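Local structure of ferritin, putative (Archaeoglobus fulgidus, 5LS9) at residues E19-A30 / M45-A56. The protein is a ferritin, engineered with human-like features for targeted delivery, which assembles as a 24-subunit shell and probably stores iron. The protein carries 10 engineered substitutions. Numbering follows the deposited sequence.
Sequences EIYSAYLYLSMA and MRVQWQEELCHA. Engineered in segment 45-56: C54 (natural residue Met). With MG (magnesium ion), chain M.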
loop_
_atom_site.group_PDB
_atom_site.type_symbol
_atom_site.label_atom_id
_atom_site.label_comp_id
_atom_site.label_asym_id
_atom_site.label_seq_id
_atom_site.Cartn_x
_atom_site.Cartn_y
_atom_site.Cartn_z
ATOM N N GLU F 19 42.749 -12.777 -36.339
ATOM C CA GLU F 19 41.421 -12.797 -35.753
ATOM C C GLU F 19 40.368 -12.565 -36.838
ATOM O O GLU F 19 39.328 -13.229 -36.842
ATOM C CB GLU F 19 41.293 -11.745 -34.637
ATOM C CG GLU F 19 42.165 -11.990 -33.404
ATOM C CD GLU F 19 41.685 -13.136 -32.523
ATOM O OE1 GLU F 19 40.762 -13.876 -32.935
ATOM O OE2 GLU F 19 42.226 -13.295 -31.400
ATOM N N ILE F 20 40.638 -11.639 -37.758
ATOM C CA ILE F 20 39.699 -11.366 -38.859
ATOM C C ILE F 20 39.639 -12.540 -39.855
ATOM O O ILE F 20 38.573 -12.832 -40.405
ATOM C CB ILE F 20 39.976 -10.011 -39.565
ATOM C CG1 ILE F 20 39.631 -8.851 -38.624
ATOM C CG2 ILE F 20 39.116 -9.853 -40.809
ATOM C CD1 ILE F 20 40.177 -7.507 -39.059
ATOM N N TYR F 21 40.755 -13.233 -40.072
ATOM C CA TYR F 21 40.701 -14.449 -40.878
ATOM C C TYR F 21 39.911 -15.551 -40.148
ATOM O O TYR F 21 39.105 -16.250 -40.761
ATOM C CB TYR F 21 42.095 -14.946 -41.273
ATOM C CG TYR F 21 42.034 -16.280 -41.993
ATOM C CD1 TYR F 21 41.227 -16.448 -43.123
ATOM C CD2 TYR F 21 42.748 -17.380 -41.529
ATOM C CE1 TYR F 21 41.143 -17.668 -43.772
ATOM C CE2 TYR F 21 42.677 -18.602 -42.180
ATOM C CZ TYR F 21 41.872 -18.738 -43.299
ATOM O OH TYR F 21 41.797 -19.945 -43.943
ATOM N N SER F 22 40.136 -15.688 -38.841
ATOM C CA SER F 22 39.384 -16.645 -38.022
ATOM C C SER F 22 37.882 -16.426 -38.194
ATOM O O SER F 22 37.133 -17.384 -38.353
ATOM C CB SER F 22 39.779 -16.541 -36.542
ATOM O OG SER F 22 41.188 -16.650 -36.369
ATOM N N ALA F 23 37.448 -15.167 -38.186
ATOM C CA ALA F 23 36.046 -14.828 -38.456
ATOM C C ALA F 23 35.616 -15.278 -39.851
ATOM O O ALA F 23 34.629 -15.981 -40.018
ATOM C CB ALA F 23 35.832 -13.330 -38.304
ATOM N N TYR F 24 36.381 -14.880 -40.855
ATOM C CA TYR F 24 36.092 -15.268 -42.223
ATOM C C TYR F 24 36.025 -16.806 -42.369
ATOM O O TYR F 24 35.214 -17.327 -43.135
ATOM C CB TYR F 24 37.128 -14.645 -43.176
ATOM C CG TYR F 24 36.606 -14.342 -44.569
ATOM C CD1 TYR F 24 35.436 -13.601 -44.757
ATOM C CD2 TYR F 24 37.288 -14.782 -45.700
ATOM C CE1 TYR F 24 34.953 -13.328 -46.028
ATOM C CE2 TYR F 24 36.811 -14.511 -46.976
ATOM C CZ TYR F 24 35.647 -13.783 -47.137
ATOM O OH TYR F 24 35.180 -13.516 -48.408
ATOM N N LEU F 25 36.851 -17.531 -41.617
ATOM C CA LEU F 25 36.818 -19.000 -41.632
ATOM C C LEU F 25 35.489 -19.535 -41.110
ATOM O O LEU F 25 34.866 -20.388 -41.751
ATOM C CB LEU F 25 37.972 -19.584 -40.804
ATOM C CG LEU F 25 38.092 -21.112 -40.665
ATOM C CD1 LEU F 25 38.450 -21.757 -41.996
ATOM C CD2 LEU F 25 39.117 -21.492 -39.607
ATOM N N TYR F 26 35.062 -19.040 -39.948
ATOM C CA TYR F 26 33.845 -19.547 -39.306
ATOM C C TYR F 26 32.605 -19.170 -40.099
ATOM O O TYR F 26 31.634 -19.922 -40.121
ATOM C CB TYR F 26 33.737 -19.066 -37.854
ATOM C CG TYR F 26 34.890 -19.526 -36.981
ATOM C CD1 TYR F 26 35.207 -20.869 -36.866
ATOM C CD2 TYR F 26 35.650 -18.615 -36.269
ATOM C CE1 TYR F 26 36.256 -21.284 -36.074
ATOM C CE2 TYR F 26 36.695 -19.025 -35.473
ATOM C CZ TYR F 26 36.990 -20.355 -35.382
ATOM O OH TYR F 26 38.032 -20.747 -34.595
ATOM N N LEU F 27 32.654 -18.025 -40.775
ATOM C CA LEU F 27 31.615 -17.676 -41.735
ATOM C C LEU F 27 31.515 -18.766 -42.804
ATOM O O LEU F 27 30.426 -19.275 -43.069
ATOM C CB LEU F 27 31.885 -16.313 -42.378
ATOM C CG LEU F 27 30.855 -15.840 -43.409
ATOM C CD1 LEU F 27 29.428 -15.973 -42.886
ATOM C CD2 LEU F 27 31.137 -14.403 -43.817
ATOM N N SER F 28 32.655 -19.139 -43.388
ATOM C CA SER F 28 32.706 -20.198 -44.408
ATOM C C SER F 28 32.224 -21.566 -43.911
ATOM O O SER F 28 31.745 -22.378 -44.708
ATOM C CB SER F 28 34.122 -20.341 -44.982
ATOM O OG SER F 28 34.161 -21.310 -46.023
ATOM N N MET F 29 32.370 -21.840 -42.616
ATOM C CA MET F 29 31.822 -23.073 -42.041
ATOM C C MET F 29 30.295 -22.995 -41.955
ATOM O O MET F 29 29.605 -23.978 -42.241
ATOM C CB MET F 29 32.437 -23.376 -40.674
ATOM C CG MET F 29 33.823 -23.987 -40.765
ATOM S SD MET F 29 34.747 -23.889 -39.226
ATOM C CE MET F 29 36.258 -24.722 -39.691
ATOM N N ALA F 30 29.772 -21.823 -41.587
ATOM C CA ALA F 30 28.318 -21.597 -41.543
ATOM C C ALA F 30 27.667 -21.915 -42.888
ATOM O O ALA F 30 26.619 -22.557 -42.940
ATOM C CB ALA F 30 28.007 -20.162 -41.136
ATOM N N MET F 45 28.402 -21.291 -35.832
ATOM C CA MET F 45 29.503 -20.647 -36.547
ATOM C C MET F 45 29.247 -19.144 -36.770
ATOM O O MET F 45 30.152 -18.334 -36.593
ATOM C CB MET F 45 29.750 -21.355 -37.873
ATOM C CG MET F 45 30.158 -22.814 -37.719
ATOM S SD MET F 45 31.872 -23.041 -37.205
ATOM C CE MET F 45 31.797 -24.680 -36.509
ATOM N N ARG F 46 28.019 -18.779 -37.137
ATOM C CA ARG F 46 27.637 -17.368 -37.301
ATOM C C ARG F 46 27.913 -16.565 -36.031
ATOM O O ARG F 46 28.380 -15.430 -36.092
ATOM C CB ARG F 46 26.146 -17.232 -37.659
ATOM C CG ARG F 46 25.755 -17.732 -39.047
ATOM C CD ARG F 46 25.995 -16.687 -40.127
ATOM N NE ARG F 46 24.974 -15.636 -40.124
ATOM C CZ ARG F 46 23.763 -15.733 -40.679
ATOM N NH1 ARG F 46 23.375 -16.848 -41.305
ATOM N NH2 ARG F 46 22.923 -14.701 -40.603
ATOM N N VAL F 47 27.602 -17.153 -34.879
ATOM C CA VAL F 47 27.861 -16.493 -33.600
ATOM C C VAL F 47 29.373 -16.417 -33.358
ATOM O O VAL F 47 29.899 -15.375 -32.946
ATOM C CB VAL F 47 27.144 -17.210 -32.431
ATOM C CG1 VAL F 47 27.604 -16.661 -31.088
ATOM C CG2 VAL F 47 25.632 -17.060 -32.557
ATOM N N GLN F 48 30.071 -17.516 -33.629
ATOM C CA GLN F 48 31.523 -17.544 -33.490
ATOM C C GLN F 48 32.189 -16.544 -34.426
ATOM O O GLN F 48 33.262 -16.040 -34.130
ATOM C CB GLN F 48 32.047 -18.940 -33.792
ATOM C CG GLN F 48 33.499 -19.143 -33.407
ATOM C CD GLN F 48 33.693 -19.223 -31.909
ATOM O OE1 GLN F 48 33.193 -20.143 -31.261
ATOM N NE2 GLN F 48 34.428 -18.268 -31.350
ATOM N N TRP F 49 31.537 -16.307 -35.567
ATOM C CA TRP F 49 31.937 -15.310 -36.580
ATOM C C TRP F 49 31.850 -13.903 -36.012
ATOM O O TRP F 49 32.827 -13.155 -36.047
ATOM C CB TRP F 49 31.089 -15.497 -37.882
ATOM C CG TRP F 49 30.510 -14.254 -38.598
ATOM C CD1 TRP F 49 29.227 -13.784 -38.507
ATOM C CD2 TRP F 49 31.177 -13.392 -39.543
ATOM N NE1 TRP F 49 29.064 -12.678 -39.303
ATOM C CE2 TRP F 49 30.241 -12.413 -39.950
ATOM C CE3 TRP F 49 32.478 -13.342 -40.069
ATOM C CZ2 TRP F 49 30.559 -11.400 -40.859
ATOM C CZ3 TRP F 49 32.795 -12.333 -40.979
ATOM C CH2 TRP F 49 31.834 -11.377 -41.363
ATOM N N GLN F 50 30.689 -13.561 -35.464
ATOM C CA GLN F 50 30.514 -12.279 -34.789
ATOM C C GLN F 50 31.502 -12.149 -33.635
ATOM O O GLN F 50 32.201 -11.144 -33.527
ATOM C CB GLN F 50 29.091 -12.138 -34.250
ATOM C CG GLN F 50 28.022 -11.987 -35.320
ATOM C CD GLN F 50 26.656 -12.447 -34.843
ATOM O OE1 GLN F 50 26.271 -13.602 -35.061
ATOM N NE2 GLN F 50 25.926 -11.559 -34.173
ATOM N N GLU F 51 31.568 -13.173 -32.788
ATOM C CA GLU F 51 32.369 -13.098 -31.572
ATOM C C GLU F 51 33.857 -12.891 -31.835
ATOM O O GLU F 51 34.507 -12.108 -31.131
ATOM C CB GLU F 51 32.162 -14.339 -30.719
ATOM C CG GLU F 51 30.846 -14.323 -29.967
ATOM C CD GLU F 51 30.594 -15.619 -29.232
ATOM O OE1 GLU F 51 29.470 -15.793 -28.719
ATOM O OE2 GLU F 51 31.519 -16.463 -29.174
ATOM N N GLU F 52 34.393 -13.584 -32.839
ATOM C CA GLU F 52 35.789 -13.385 -33.242
ATOM C C GLU F 52 35.948 -12.001 -33.870
ATOM O O GLU F 52 36.987 -11.350 -33.711
ATOM C CB GLU F 52 36.246 -14.492 -34.196
ATOM C CG GLU F 52 36.358 -15.869 -33.542
ATOM C CD GLU F 52 37.629 -16.077 -32.719
ATOM O OE1 GLU F 52 38.544 -15.218 -32.756
ATOM O OE2 GLU F 52 37.719 -17.117 -32.021
ATOM N N LEU F 53 34.901 -11.551 -34.560
ATOM C CA LEU F 53 34.846 -10.196 -35.112
ATOM C C LEU F 53 34.877 -9.121 -34.003
ATOM O O LEU F 53 35.414 -8.030 -34.204
ATOM C CB LEU F 53 33.598 -10.027 -35.986
ATOM C CG LEU F 53 33.774 -9.274 -37.298
ATOM C CD1 LEU F 53 34.609 -10.067 -38.292
ATOM C CD2 LEU F 53 32.413 -8.975 -37.889
ATOM N N CYS F 54 34.303 -9.427 -32.841
ATOM C CA CYS F 54 34.374 -8.522 -31.687
ATOM C C CYS F 54 35.784 -8.479 -31.099
ATOM O O CYS F 54 36.276 -7.404 -30.758
ATOM C CB CYS F 54 33.363 -8.925 -30.599
ATOM S SG CYS F 54 31.803 -8.012 -30.650
ATOM N N HIS F 55 36.418 -9.651 -30.992
ATOM C CA HIS F 55 37.790 -9.787 -30.467
ATOM C C HIS F 55 38.759 -8.918 -31.239
ATOM O O HIS F 55 39.620 -8.268 -30.658
ATOM C CB HIS F 55 38.267 -11.239 -30.562
ATOM C CG HIS F 55 37.557 -12.180 -29.637
ATOM N ND1 HIS F 55 37.952 -13.491 -29.467
ATOM C CD2 HIS F 55 36.485 -12.003 -28.828
ATOM C CE1 HIS F 55 37.148 -14.082 -28.603
ATOM N NE2 HIS F 55 36.250 -13.200 -28.199
ATOM N N ALA F 56 38.614 -8.929 -32.558
ATOM C CA ALA F 56 39.369 -8.038 -33.431
ATOM C C ALA F 56 39.163 -6.568 -33.055
ATOM O O ALA F 56 40.129 -5.824 -32.905
ATOM C CB ALA F 56 38.970 -8.265 -34.875
HETATM MG MG MG M . 40.291 -15.186 -31.036
#
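A magnesium ion joins the carboxylates of E19 and E52 across the buried contact of segments 19-30 and 45-56, whose axes run nearly antiparallel (167°); E19 OE1 lies 2.4 Å and E52 OE1 2.5 Å from the metal. E19 OE2 also binds the ion (2.7 Å) and accepts a hydrogen bond from Q15 NE2. Both glutamate side chains bend at chi2, near -75°, which turns their nearly coplanar carboxylates (26° apart) to the ion. The E52 side chain fits as a knob among E19, S22, A23 and Y26. Over one face of the Y26 ring lies Q48 CG, 3.8 Å from the centroid, while M45 SD approaches obliquely in a Met-aromatic contact and E52 CG comes obliquely against Y26 CE2. Cutting Y26 back to an alanine would probably open a gap beside E52 and strip Q48 CG and M45 SD of their aromatic partner. On the flank toward a second subunit, L27 CD2 covers one face of W49, 3.9 Å from the six-membered ring centroid, and A23 CB meets L53 CD1 at 3.5 Å. Q129 completes the site here; glutamates facing each other from antiparallel helices are characteristic of the metal centre inside the ferritin four-helix bundle.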